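Local structure of FKBP-type peptidyl-prolyl cis-trans isomerase FkpA (Escherichia coli, 1Q6H) at residues Ile47-Asp52 with Gln78-Arg83; Tyr125-Ala130 with Gly188-Val193; Val143-Gly148 with Glu219-Lys224. The protein catalyses the cis-trans isomerisation of peptidyl-proline bonds and acts as a chaperone, speeding the folding of proteins in the periplasm. All blocks are in the same frame, centred on the assembly; numbering follows the deposited sequence.

Interaction 1: residues Ile47-Asp52 with Gln78-Arg83; sequences IKLDKD and QAFEAR
In the helical N-terminal domain of FkpA, where the two subunits of the dimer meet, the connection leading into helix 51-62 lays Ile47 and Leu49 against Phe80 and Arg83 of the long helix 70-112. The contact is small and largely apolar, and no hydrogen bond crosses it. Leu49 and Phe80 reach toward each other tip to tip: Leu49 CD2 lies 3.6 Å from Phe80 CE1, while Leu49 CD1 meets Phe80 CZ at 3.8 Å. Ile47 slides past the same ring and puts CG2 at its edge, 3.9 Å from Phe80 CE1. CG2 stands anti to the backbone N of Ile47, and it also sits over the centre of one face of the Arg83 guanidinium, 4.0 Å above the plane. Arg83 CG stands anti to its backbone N (chi1 174°), and the chain beyond runs extended to NE, past Ile47 to a charged end whose NH1 forms salt bridges with Asp19 and Asp20 of the second subunit. Leu27 of that subunit packs on Leu49. An alanine in place of this arginine would probably leave those two aspartates without this cationic partner and open a gap beside Ile47. Just ahead of helix 51-62, Asp50 is the N-cap, its OD1 accepting a bond from Gln53 N and a weak one, 2.8 Å long and bent to 128°, from Asp52 N.

Interaction 2: residues Tyr125-Ala130 with Gly188-Val193; sequences YQVVEA and GKIKLV
The Tyr125 ring has Ile190 CD1 placed obliquely to it, 4.0 Å from Tyr125 CD2, and the Tyr125 CB meets Leu192 CD2. Opposite this apolar face of the antiparallel pair, the Gln126 amide and the Lys191 chain share a water: it donates to Gln126 OE1 at 2.6 Å and accepts a weak bond from Lys191 NZ. Phe110 of helix 70-112 packs on both side chains. On the same side the flat Glu129 carboxylate lies beside Lys189, both chains pointing the same way, with Lys189 CD 3.7 Å from Glu129 OE2. Their salt bridge, Lys189 NZ to Glu129 OE1, is long at 3.3 Å. Between strands, Gln126 and Lys191 exchange two backbone bonds. A classic beta bulge follows: Val128 N and Glu129 N both donate to Lys189 O, at 2.9 Å and 3.1 Å, and Lys189 N returns a bond to Glu129 O. The backbone thus does most of the polar holding, whereas the weak, partly exposed ion pair and the water bridge are likely to add less to the joining of strand 124-127 to strand 189-194.

Interaction 3: residues Val143-Gly148 with Glu219-Lys224; sequences VVNYKG and ELLDVK
Leu221 points toward strand 141-150, meeting Val143 and Asn145. Its CB rests 3.4 Å from Val143 O, and CG, anti to the carbonyl carbon of Leu221 (chi1 -56°), lies between that oxygen and the Asn145 amide. At the tip CD1 touches Asn145 ND2 at 3.5 Å, with CD2 a little farther from the same nitrogen; the two side chains cross obliquely, methyl groups against the amide nitrogen. The backbone beneath makes a classic beta bulge, Leu221 and Asp222 both facing Val143. Val143 O is gripped twice: Leu221 N approaches at 2.7 Å, nearly along the C=O axis, and Asp222 N at 3.3 Å, in the carbonyl plane and on a lone pair. Val143 N donates back to Asp222 O. Beyond the bulge, Asn145 and Glu219 form a hydrogen-bonded pair, Glu219 N reaching Asn145 O at 2.7 Å in a nearly straight bond of 172°. The extra residue shifts the register by one and sets Val144 opposite Leu220; Val144 CG1 meets Leu220 CD1 at 3.9 Å on the buried face, which Val142, Val218 and Phe168 extend. At the chain's end, Val143 CG2 lies 3.6 Å from Lys224 CE, with NZ only slightly farther, and Asp222 OD1 forms a salt bridge with Lys186. Farther along the strand the Tyr146 ring stacks edge-to-face with Trp177, and its OH is bonded to Asp157 and Arg162. Pairing of the C-terminal strand with strand 141-150, apolar residues on one face, belongs to the curved antiparallel sheet characteristic of the FKBP fold.

Interactions 2 and 3 belong to one antiparallel sheet in the FKBP domain; strands 189-194 and 214-223 are neighbours in it, and Gly188 O accepts a probable hydrogen bond from Leu220 N. Both combine backbone hydrogen bonds and a bulge with an apolar face and a more polar, partly exposed one. Interaction 1 lies on the other side of the chain's centre, its centre about 49 Å from that of interaction 2. There buried side chains pack a helix against a connecting segment without cross-segment hydrogen bonds, and the charge at its margin is met by the second subunit, which touches neither sheet contact. Helix 70-112 spans the distance, contributing to interaction 1 and packing beside interaction 2.

Interaction 1: residues Ile47-Asp52 with Gln78-Arg83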
ATOM      1  N   ILE A  47      -4.130 -21.987  -0.848  1.00 13.42           N
ATOM      2  CA  ILE A  47      -4.608 -21.542   0.459  1.00 12.73           C
ATOM      3  C   ILE A  47      -6.111 -21.237   0.480  1.00 12.95           C
ATOM      4  O   ILE A  47      -6.590 -20.287  -0.150  1.00 12.26           O
ATOM      5  CB  ILE A  47      -3.833 -20.285   0.908  1.00 13.24           C
ATOM      6  CG1 ILE A  47      -2.343 -20.608   1.078  1.00 13.79           C
ATOM      7  CG2 ILE A  47      -4.404 -19.770   2.228  1.00 12.17           C
ATOM      8  CD1 ILE A  47      -1.410 -19.422   1.101  1.00 14.30           C
ATOM      9  N   LYS A  48      -6.856 -22.038   1.219  1.00 12.30           N
ATOM     10  CA  LYS A  48      -8.294 -21.913   1.244  1.00 13.13           C
ATOM     11  C   LYS A  48      -8.701 -21.692   2.690  1.00 13.55           C
ATOM     12  O   LYS A  48      -8.903 -22.645   3.439  1.00 12.59           O
ATOM     13  CB  LYS A  48      -8.956 -23.173   0.649  1.00 14.52           C
ATOM     14  CG  LYS A  48      -8.805 -23.307  -0.874  1.00 16.27           C
ATOM     15  CD  LYS A  48      -9.468 -24.587  -1.443  1.00 18.14           C
ATOM     16  CE  LYS A  48      -9.853 -24.387  -2.885  1.00 19.89           C
ATOM     17  NZ  LYS A  48     -10.233 -25.633  -3.592  1.00 21.56           N
ATOM     18  N   LEU A  49      -8.745 -20.424   3.081  1.00 12.72           N
ATOM     19  CA  LEU A  49      -9.137 -20.040   4.430  1.00 13.89           C
ATOM     20  C   LEU A  49     -10.587 -20.410   4.694  1.00 14.03           C
ATOM     21  O   LEU A  49     -11.379 -20.532   3.783  1.00 13.48           O
ATOM     22  CB  LEU A  49      -8.963 -18.530   4.613  1.00 13.93           C
ATOM     23  CG  LEU A  49      -7.541 -17.989   4.575  1.00 14.81           C
ATOM     24  CD1 LEU A  49      -7.536 -16.507   4.897  1.00 15.66           C
ATOM     25  CD2 LEU A  49      -6.647 -18.707   5.560  1.00 16.46           C
ATOM     26  N   ASP A  50     -10.928 -20.588   5.959  1.00 14.79           N
ATOM     27  CA  ASP A  50     -12.266 -20.965   6.341  1.00 14.51           C
ATOM     28  C   ASP A  50     -13.156 -19.713   6.363  1.00 15.99           C
ATOM     29  O   ASP A  50     -12.981 -18.828   7.214  1.00 14.97           O
ATOM     30  CB  ASP A  50     -12.194 -21.600   7.713  1.00 15.69           C
ATOM     31  CG  ASP A  50     -13.534 -22.053   8.210  1.00 15.81           C
ATOM     32  OD1 ASP A  50     -14.523 -21.332   8.028  1.00 18.58           O
ATOM     33  OD2 ASP A  50     -13.685 -23.123   8.810  1.00 21.55           O
ATOM     34  N   LYS A  51     -14.090 -19.619   5.418  1.00 15.76           N
ATOM     35  CA  LYS A  51     -14.910 -18.419   5.288  1.00 17.00           C
ATOM     36  C   LYS A  51     -15.794 -18.151   6.510  1.00 17.14           C
ATOM     37  O   LYS A  51     -16.101 -17.005   6.799  1.00 17.02           O
ATOM     38  CB  LYS A  51     -15.737 -18.445   3.978  1.00 18.62           C
ATOM     39  CG  LYS A  51     -14.859 -18.439   2.709  1.00 20.15           C
ATOM     40  CD  LYS A  51     -15.627 -18.223   1.377  1.00 24.03           C
ATOM     41  CE  LYS A  51     -14.670 -17.687   0.262  1.00 24.75           C
ATOM     42  NZ  LYS A  51     -15.296 -17.348  -1.067  1.00 25.24           N
ATOM     43  N   ASP A  52     -16.192 -19.192   7.235  1.00 17.57           N
ATOM     44  CA  ASP A  52     -17.085 -19.019   8.384  1.00 17.19           C
ATOM     45  C   ASP A  52     -16.354 -18.307   9.507  1.00 16.00           C
ATOM     46  O   ASP A  52     -16.901 -17.441  10.179  1.00 14.60           O
ATOM     47  CB  ASP A  52     -17.608 -20.362   8.894  1.00 18.16           C
ATOM     48  CG  ASP A  52     -18.654 -20.991   7.962  1.00 19.30           C
ATOM     49  OD1 ASP A  52     -19.510 -20.263   7.398  1.00 20.73           O
ATOM     50  OD2 ASP A  52     -18.694 -22.217   7.765  1.00 20.83           O
ATOM     51  N   GLN A  78       1.153 -11.759  10.497  1.00 11.75           N
ATOM     52  CA  GLN A  78       2.517 -11.742   9.980  1.00 12.72           C
ATOM     53  C   GLN A  78       2.902 -13.153   9.577  1.00 11.83           C
ATOM     54  O   GLN A  78       3.554 -13.367   8.570  1.00 11.51           O
ATOM     55  CB  GLN A  78       3.516 -11.202  10.992  1.00 13.66           C
ATOM     56  CG  GLN A  78       3.477  -9.704  11.095  1.00 17.40           C
ATOM     57  CD  GLN A  78       4.580  -9.167  11.960  1.00 19.36           C
ATOM     58  OE1 GLN A  78       5.713  -9.670  11.930  1.00 21.87           O
ATOM     59  NE2 GLN A  78       4.269  -8.138  12.724  1.00 20.76           N
ATOM     60  N   ALA A  79       2.503 -14.117  10.384  1.00 12.11           N
ATOM     61  CA  ALA A  79       2.801 -15.496  10.074  1.00 12.98           C
ATOM     62  C   ALA A  79       2.084 -15.871   8.773  1.00 13.55           C
ATOM     63  O   ALA A  79       2.680 -16.504   7.890  1.00 13.03           O
ATOM     64  CB  ALA A  79       2.415 -16.422  11.250  1.00 12.32           C
ATOM     65  N   PHE A  80       0.829 -15.448   8.632  1.00 13.11           N
ATOM     66  CA  PHE A  80       0.065 -15.722   7.425  1.00 12.63           C
ATOM     67  C   PHE A  80       0.733 -15.123   6.192  1.00 13.74           C
ATOM     68  O   PHE A  80       0.788 -15.775   5.151  1.00 13.08           O
ATOM     69  CB  PHE A  80      -1.390 -15.232   7.537  1.00 12.73           C
ATOM     70  CG  PHE A  80      -2.249 -15.652   6.389  1.00 13.03           C
ATOM     71  CD1 PHE A  80      -2.538 -16.996   6.183  1.00 12.08           C
ATOM     72  CD2 PHE A  80      -2.739 -14.715   5.487  1.00 11.93           C
ATOM     73  CE1 PHE A  80      -3.292 -17.397   5.120  1.00 13.04           C
ATOM     74  CE2 PHE A  80      -3.496 -15.111   4.412  1.00 13.64           C
ATOM     75  CZ  PHE A  80      -3.780 -16.458   4.219  1.00 13.32           C
ATOM     76  N   GLU A  81       1.237 -13.897   6.283  1.00 14.35           N
ATOM     77  CA  GLU A  81       1.914 -13.305   5.128  1.00 15.85           C
ATOM     78  C   GLU A  81       3.095 -14.171   4.650  1.00 14.87           C
ATOM     79  O   GLU A  81       3.294 -14.351   3.458  1.00 15.80           O
ATOM     80  CB  GLU A  81       2.376 -11.887   5.422  1.00 17.49           C
ATOM     81  CG  GLU A  81       1.244 -10.892   5.608  1.00 21.26           C
ATOM     82  CD  GLU A  81       1.703  -9.617   6.305  1.00 24.86           C
ATOM     83  OE1 GLU A  81       2.835  -9.151   5.994  1.00 28.32           O
ATOM     84  OE2 GLU A  81       0.932  -9.075   7.151  1.00 27.32           O
ATOM     85  N   ALA A  82       3.848 -14.735   5.579  1.00 14.59           N
ATOM     86  CA  ALA A  82       4.981 -15.600   5.241  1.00 14.01           C
ATOM     87  C   ALA A  82       4.492 -16.906   4.609  1.00 14.19           C
ATOM     88  O   ALA A  82       5.110 -17.442   3.683  1.00 13.94           O
ATOM     89  CB  ALA A  82       5.796 -15.875   6.481  1.00 14.01           C
ATOM     90  N   ARG A  83       3.364 -17.417   5.081  1.00 13.81           N
ATOM     91  CA  ARG A  83       2.801 -18.617   4.478  1.00 13.74           C
ATOM     92  C   ARG A  83       2.447 -18.329   3.034  1.00 14.20           C
ATOM     93  O   ARG A  83       2.744 -19.123   2.098  1.00 11.88           O
ATOM     94  CB  ARG A  83       1.547 -19.041   5.215  1.00 14.03           C
ATOM     95  CG  ARG A  83       0.807 -20.188   4.596  1.00 13.61           C
ATOM     96  CD  ARG A  83      -0.419 -20.586   5.390  1.00 11.77           C
ATOM     97  NE  ARG A  83      -1.175 -21.616   4.717  1.00  9.74           N
ATOM     98  CZ  ARG A  83      -2.419 -21.959   5.015  1.00  9.31           C
ATOM     99  NH1 ARG A  83      -3.077 -21.340   5.980  1.00  8.59           N
ATOM    100  NH2 ARG A  83      -3.023 -22.911   4.325  1.00  7.82           N
TER

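Interaction 2: residues Tyr125-Ala130 with Gly188-Val193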
ATOM      1  N   TYR A 125      12.982 -25.140 -35.394  1.00 10.60           N
ATOM      2  CA  TYR A 125      12.473 -24.201 -36.388  1.00 11.59           C
ATOM      3  C   TYR A 125      12.029 -24.822 -37.681  1.00 12.74           C
ATOM      4  O   TYR A 125      12.450 -25.909 -38.063  1.00 11.96           O
ATOM      5  CB  TYR A 125      13.511 -23.108 -36.663  1.00 11.21           C
ATOM      6  CG  TYR A 125      14.762 -23.583 -37.327  1.00 10.93           C
ATOM      7  CD1 TYR A 125      15.848 -24.001 -36.570  1.00 13.24           C
ATOM      8  CD2 TYR A 125      14.864 -23.645 -38.695  1.00 11.71           C
ATOM      9  CE1 TYR A 125      16.983 -24.451 -37.156  1.00 14.04           C
ATOM     10  CE2 TYR A 125      16.001 -24.087 -39.294  1.00 12.62           C
ATOM     11  CZ  TYR A 125      17.065 -24.491 -38.517  1.00 12.70           C
ATOM     12  OH  TYR A 125      18.228 -24.933 -39.080  1.00 18.00           O
ATOM     13  N   GLN A 126      11.145 -24.100 -38.351  1.00 13.81           N
ATOM     14  CA  GLN A 126      10.587 -24.523 -39.619  1.00 12.14           C
ATOM     15  C   GLN A 126      10.587 -23.355 -40.578  1.00 11.71           C
ATOM     16  O   GLN A 126       9.869 -22.380 -40.388  1.00 11.59           O
ATOM     17  CB  GLN A 126       9.182 -25.017 -39.420  1.00 12.05           C
ATOM     18  CG  GLN A 126       8.520 -25.503 -40.684  1.00 14.56           C
ATOM     19  CD  GLN A 126       7.092 -25.882 -40.433  1.00 17.57           C
ATOM     20  OE1 GLN A 126       6.449 -25.340 -39.523  1.00 19.67           O
ATOM     21  NE2 GLN A 126       6.581 -26.802 -41.225  1.00 19.24           N
ATOM     22  N   VAL A 127      11.414 -23.453 -41.609  1.00 11.65           N
ATOM     23  CA  VAL A 127      11.467 -22.425 -42.614  1.00 12.19           C
ATOM     24  C   VAL A 127      10.242 -22.638 -43.446  1.00 12.79           C
ATOM     25  O   VAL A 127       9.954 -23.757 -43.851  1.00 11.85           O
ATOM     26  CB  VAL A 127      12.717 -22.522 -43.527  1.00 12.80           C
ATOM     27  CG1 VAL A 127      12.673 -21.475 -44.660  1.00 12.64           C
ATOM     28  CG2 VAL A 127      13.993 -22.359 -42.710  1.00 13.36           C
ATOM     29  N   VAL A 128       9.507 -21.563 -43.673  1.00 12.32           N
ATOM     30  CA  VAL A 128       8.311 -21.602 -44.501  1.00 13.64           C
ATOM     31  C   VAL A 128       8.685 -21.028 -45.856  1.00 13.45           C
ATOM     32  O   VAL A 128       8.379 -21.632 -46.879  1.00 12.84           O
ATOM     33  CB  VAL A 128       7.181 -20.837 -43.837  1.00 15.13           C
ATOM     34  CG1 VAL A 128       5.942 -20.858 -44.669  1.00 16.36           C
ATOM     35  CG2 VAL A 128       6.902 -21.440 -42.455  1.00 16.89           C
ATOM     36  N   GLU A 129       9.392 -19.900 -45.833  1.00 12.85           N
ATOM     37  CA  GLU A 129       9.922 -19.246 -47.031  1.00 14.08           C
ATOM     38  C   GLU A 129      11.301 -18.733 -46.730  1.00 11.69           C
ATOM     39  O   GLU A 129      11.505 -18.047 -45.738  1.00 10.64           O
ATOM     40  CB  GLU A 129       9.089 -18.039 -47.453  1.00 14.78           C
ATOM     41  CG  GLU A 129       7.698 -18.422 -47.846  1.00 18.90           C
ATOM     42  CD  GLU A 129       6.898 -17.262 -48.389  1.00 21.82           C
ATOM     43  OE1 GLU A 129       7.491 -16.209 -48.731  1.00 23.13           O
ATOM     44  OE2 GLU A 129       5.666 -17.433 -48.501  1.00 22.77           O
ATOM     45  N   ALA A 130      12.237 -19.054 -47.599  1.00 10.55           N
ATOM     46  CA  ALA A 130      13.620 -18.667 -47.430  1.00 10.76           C
ATOM     47  C   ALA A 130      13.821 -17.189 -47.516  1.00 10.55           C
ATOM     48  O   ALA A 130      14.650 -16.636 -46.809  1.00 11.75           O
ATOM     49  CB  ALA A 130      14.486 -19.307 -48.501  1.00 10.27           C
ATOM     50  N   GLY A 188      11.464 -13.668 -46.135  1.00 11.20           N
ATOM     51  CA  GLY A 188      11.202 -14.987 -45.616  1.00 11.33           C
ATOM     52  C   GLY A 188      10.230 -15.077 -44.455  1.00 12.25           C
ATOM     53  O   GLY A 188       9.800 -14.082 -43.899  1.00 10.68           O
ATOM     54  N   LYS A 189       9.877 -16.312 -44.111  1.00 12.75           N
ATOM     55  CA  LYS A 189       8.939 -16.577 -43.041  1.00 13.61           C
ATOM     56  C   LYS A 189       9.426 -17.826 -42.326  1.00 13.84           C
ATOM     57  O   LYS A 189       9.856 -18.782 -42.972  1.00 14.57           O
ATOM     58  CB  LYS A 189       7.543 -16.832 -43.613  1.00 14.60           C
ATOM     59  CG  LYS A 189       7.094 -15.762 -44.559  1.00 18.23           C
ATOM     60  CD  LYS A 189       5.707 -15.996 -45.106  1.00 18.35           C
ATOM     61  CE  LYS A 189       5.252 -14.787 -45.947  1.00 21.80           C
ATOM     62  NZ  LYS A 189       6.383 -14.016 -46.523  1.00 22.15           N
ATOM     63  N   ILE A 190       9.370 -17.833 -41.000  1.00 12.50           N
ATOM     64  CA  ILE A 190       9.888 -18.963 -40.238  1.00 12.25           C
ATOM     65  C   ILE A 190       9.088 -19.121 -38.976  1.00 11.83           C
ATOM     66  O   ILE A 190       8.602 -18.148 -38.438  1.00 11.09           O
ATOM     67  CB  ILE A 190      11.355 -18.736 -39.881  1.00 13.58           C
ATOM     68  CG1 ILE A 190      11.932 -19.966 -39.191  1.00 15.33           C
ATOM     69  CG2 ILE A 190      11.529 -17.516 -38.942  1.00 14.18           C
ATOM     70  CD1 ILE A 190      13.466 -19.927 -39.126  1.00 13.98           C
ATOM     71  N   LYS A 191       8.874 -20.364 -38.570  1.00 10.96           N
ATOM     72  CA  LYS A 191       8.235 -20.641 -37.318  1.00 11.70           C
ATOM     73  C   LYS A 191       9.328 -21.039 -36.344  1.00 11.98           C
ATOM     74  O   LYS A 191      10.196 -21.901 -36.635  1.00 10.94           O
ATOM     75  CB  LYS A 191       7.191 -21.721 -37.488  1.00 12.21           C
ATOM     76  CG  LYS A 191       6.550 -22.218 -36.214  1.00 15.72           C
ATOM     77  CD  LYS A 191       5.449 -23.241 -36.569  1.00 16.96           C
ATOM     78  CE  LYS A 191       4.917 -23.978 -35.349  1.00 19.52           C
ATOM     79  NZ  LYS A 191       3.614 -24.683 -35.670  1.00 21.85           N
ATOM     80  N   LEU A 192       9.326 -20.394 -35.193  1.00 10.32           N
ATOM     81  CA  LEU A 192      10.328 -20.684 -34.170  1.00 10.89           C
ATOM     82  C   LEU A 192       9.660 -21.287 -32.970  1.00 11.67           C
ATOM     83  O   LEU A 192       8.639 -20.765 -32.495  1.00 10.65           O
ATOM     84  CB  LEU A 192      11.066 -19.409 -33.750  1.00 11.35           C
ATOM     85  CG  LEU A 192      11.762 -18.623 -34.848  1.00 10.91           C
ATOM     86  CD1 LEU A 192      12.287 -17.319 -34.314  1.00 12.08           C
ATOM     87  CD2 LEU A 192      12.868 -19.384 -35.452  1.00 11.75           C
ATOM     88  N   VAL A 193      10.227 -22.385 -32.476  1.00 11.49           N
ATOM     89  CA  VAL A 193       9.732 -23.031 -31.273  1.00 11.67           C
ATOM     90  C   VAL A 193      10.879 -22.966 -30.314  1.00 12.24           C
ATOM     91  O   VAL A 193      11.891 -23.649 -30.474  1.00 12.85           O
ATOM     92  CB  VAL A 193       9.211 -24.430 -31.549  1.00 11.94           C
ATOM     93  CG1 VAL A 193       8.815 -25.089 -30.298  1.00 12.78           C
ATOM     94  CG2 VAL A 193       7.987 -24.330 -32.461  1.00 13.84           C
TER
HETATM   95  O   HOH W   1       4.134 -26.245 -38.665  1.00 30.59           O

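Interaction 3: residues Val143-Gly148 with Glu219-Lys224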
ATOM      1  N   VAL A 143      13.237  -6.020 -39.253  1.00 10.66           N
ATOM      2  CA  VAL A 143      11.863  -5.576 -39.223  1.00 10.49           C
ATOM      3  C   VAL A 143      11.004  -6.806 -39.495  1.00 11.04           C
ATOM      4  O   VAL A 143      11.136  -7.481 -40.542  1.00 12.84           O
ATOM      5  CB  VAL A 143      11.602  -4.497 -40.282  1.00 10.80           C
ATOM      6  CG1 VAL A 143      10.185  -3.959 -40.164  1.00 10.59           C
ATOM      7  CG2 VAL A 143      12.624  -3.331 -40.156  1.00 10.28           C
ATOM      8  N   VAL A 144      10.134  -7.114 -38.553  1.00 10.05           N
ATOM      9  CA  VAL A 144       9.337  -8.310 -38.626  1.00 11.39           C
ATOM     10  C   VAL A 144       7.881  -8.129 -38.247  1.00 11.77           C
ATOM     11  O   VAL A 144       7.530  -7.278 -37.461  1.00 11.33           O
ATOM     12  CB  VAL A 144       9.858  -9.399 -37.663  1.00 11.55           C
ATOM     13  CG1 VAL A 144      11.255  -9.869 -38.032  1.00 11.03           C
ATOM     14  CG2 VAL A 144       9.851  -8.892 -36.220  1.00 14.78           C
ATOM     15  N   ASN A 145       7.051  -8.988 -38.811  1.00 11.50           N
ATOM     16  CA  ASN A 145       5.724  -9.163 -38.327  1.00 13.72           C
ATOM     17  C   ASN A 145       5.773 -10.530 -37.639  1.00 14.31           C
ATOM     18  O   ASN A 145       6.481 -11.448 -38.081  1.00 13.72           O
ATOM     19  CB  ASN A 145       4.710  -9.157 -39.467  1.00 15.71           C
ATOM     20  CG  ASN A 145       4.366  -7.771 -39.926  1.00 16.59           C
ATOM     21  OD1 ASN A 145       4.220  -6.851 -39.121  1.00 19.74           O
ATOM     22  ND2 ASN A 145       4.212  -7.612 -41.221  1.00 17.72           N
ATOM     23  N   TYR A 146       5.050 -10.678 -36.546  1.00 13.41           N
ATOM     24  CA  TYR A 146       5.039 -11.957 -35.889  1.00 14.56           C
ATOM     25  C   TYR A 146       3.858 -12.119 -35.015  1.00 14.60           C
ATOM     26  O   TYR A 146       3.233 -11.149 -34.615  1.00 12.97           O
ATOM     27  CB  TYR A 146       6.269 -12.123 -35.008  1.00 15.13           C
ATOM     28  CG  TYR A 146       6.306 -11.132 -33.890  1.00 16.47           C
ATOM     29  CD1 TYR A 146       6.860  -9.891 -34.076  1.00 17.20           C
ATOM     30  CD2 TYR A 146       5.774 -11.440 -32.644  1.00 16.85           C
ATOM     31  CE1 TYR A 146       6.881  -8.966 -33.062  1.00 19.17           C
ATOM     32  CE2 TYR A 146       5.804 -10.545 -31.632  1.00 19.02           C
ATOM     33  CZ  TYR A 146       6.355  -9.299 -31.841  1.00 19.68           C
ATOM     34  OH  TYR A 146       6.355  -8.373 -30.830  1.00 19.94           O
ATOM     35  N   LYS A 147       3.588 -13.378 -34.709  1.00 14.90           N
ATOM     36  CA  LYS A 147       2.603 -13.741 -33.718  1.00 15.49           C
ATOM     37  C   LYS A 147       3.269 -14.718 -32.739  1.00 14.82           C
ATOM     38  O   LYS A 147       3.952 -15.675 -33.162  1.00 14.62           O
ATOM     39  CB  LYS A 147       1.409 -14.354 -34.398  1.00 16.18           C
ATOM     40  CG  LYS A 147       0.445 -14.951 -33.466  1.00 17.85           C
ATOM     41  CD  LYS A 147      -0.761 -15.452 -34.209  1.00 19.19           C
ATOM     42  CE  LYS A 147      -0.663 -16.913 -34.548  1.00 20.36           C
ATOM     43  NZ  LYS A 147      -2.077 -17.442 -34.652  1.00 23.22           N
ATOM     44  N   GLY A 148       3.083 -14.464 -31.445  1.00 13.89           N
ATOM     45  CA  GLY A 148       3.666 -15.292 -30.394  1.00 13.73           C
ATOM     46  C   GLY A 148       2.623 -15.990 -29.529  1.00 13.75           C
ATOM     47  O   GLY A 148       1.757 -15.320 -28.945  1.00 15.68           O
ATOM     48  N   GLU A 219       7.496 -13.199 -39.939  1.00 13.38           N
ATOM     49  CA  GLU A 219       7.722 -12.779 -41.307  1.00 14.77           C
ATOM     50  C   GLU A 219       8.793 -11.699 -41.247  1.00 14.97           C
ATOM     51  O   GLU A 219       8.616 -10.657 -40.602  1.00 13.77           O
ATOM     52  CB  GLU A 219       6.471 -12.219 -41.971  1.00 16.56           C
ATOM     53  CG  GLU A 219       5.368 -13.207 -42.260  1.00 19.75           C
ATOM     54  CD  GLU A 219       4.196 -12.549 -42.999  1.00 22.90           C
ATOM     55  OE1 GLU A 219       4.186 -11.297 -43.151  1.00 26.48           O
ATOM     56  OE2 GLU A 219       3.298 -13.295 -43.433  1.00 26.85           O
ATOM     57  N   LEU A 220       9.912 -11.980 -41.906  1.00 13.66           N
ATOM     58  CA  LEU A 220      11.047 -11.076 -41.967  1.00 12.86           C
ATOM     59  C   LEU A 220      10.906 -10.097 -43.146  1.00 11.75           C
ATOM     60  O   LEU A 220      11.128 -10.463 -44.322  1.00  9.25           O
ATOM     61  CB  LEU A 220      12.331 -11.896 -42.122  1.00 11.61           C
ATOM     62  CG  LEU A 220      13.623 -11.110 -42.226  1.00 13.84           C
ATOM     63  CD1 LEU A 220      13.727 -10.092 -41.064  1.00 14.37           C
ATOM     64  CD2 LEU A 220      14.834 -12.027 -42.295  1.00 12.91           C
ATOM     65  N   LEU A 221      10.541  -8.860 -42.832  1.00 11.48           N
ATOM     66  CA  LEU A 221      10.283  -7.851 -43.843  1.00 12.08           C
ATOM     67  C   LEU A 221      11.520  -7.131 -44.344  1.00 12.59           C
ATOM     68  O   LEU A 221      11.635  -6.820 -45.526  1.00 10.69           O
ATOM     69  CB  LEU A 221       9.309  -6.816 -43.308  1.00 14.11           C
ATOM     70  CG  LEU A 221       7.964  -7.321 -42.791  1.00 16.72           C
ATOM     71  CD1 LEU A 221       7.137  -6.102 -42.451  1.00 20.65           C
ATOM     72  CD2 LEU A 221       7.235  -8.147 -43.821  1.00 19.96           C
ATOM     73  N   ASP A 222      12.452  -6.831 -43.451  1.00 12.59           N
ATOM     74  CA  ASP A 222      13.630  -6.116 -43.887  1.00 12.34           C
ATOM     75  C   ASP A 222      14.827  -6.422 -43.011  1.00 12.29           C
ATOM     76  O   ASP A 222      14.681  -6.796 -41.841  1.00 11.40           O
ATOM     77  CB  ASP A 222      13.354  -4.606 -43.877  1.00 13.08           C
ATOM     78  CG  ASP A 222      14.302  -3.809 -44.780  1.00 14.47           C
ATOM     79  OD1 ASP A 222      15.030  -4.409 -45.613  1.00 14.41           O
ATOM     80  OD2 ASP A 222      14.361  -2.553 -44.714  1.00 17.10           O
ATOM     81  N   VAL A 223      16.004  -6.229 -43.593  1.00 12.16           N
ATOM     82  CA  VAL A 223      17.273  -6.395 -42.901  1.00 12.95           C
ATOM     83  C   VAL A 223      18.091  -5.184 -43.254  1.00 12.26           C
ATOM     84  O   VAL A 223      18.386  -4.961 -44.417  1.00 13.36           O
ATOM     85  CB  VAL A 223      18.010  -7.651 -43.358  1.00 12.51           C
ATOM     86  CG1 VAL A 223      19.332  -7.795 -42.616  1.00 13.33           C
ATOM     87  CG2 VAL A 223      17.138  -8.904 -43.184  1.00 13.92           C
ATOM     88  N   LYS A 224      18.470  -4.386 -42.259  1.00 13.96           N
ATOM     89  CA  LYS A 224      19.176  -3.144 -42.548  1.00 15.34           C
ATOM     90  C   LYS A 224      20.127  -2.712 -41.457  1.00 16.58           C
ATOM     91  O   LYS A 224      20.287  -3.418 -40.458  1.00 16.51           O
ATOM     92  CB  LYS A 224      18.172  -2.031 -42.816  1.00 15.16           C
ATOM     93  CG  LYS A 224      17.254  -1.740 -41.676  1.00 16.13           C
ATOM     94  CD  LYS A 224      15.993  -1.019 -42.122  1.00 15.91           C
ATOM     95  CE  LYS A 224      15.080  -0.810 -40.926  1.00 16.89           C
ATOM     96  NZ  LYS A 224      13.938   0.121 -41.169  1.00 18.41           N
ATOM     97  OXT LYS A 224      20.696  -1.630 -41.610  1.00 19.04           O
TER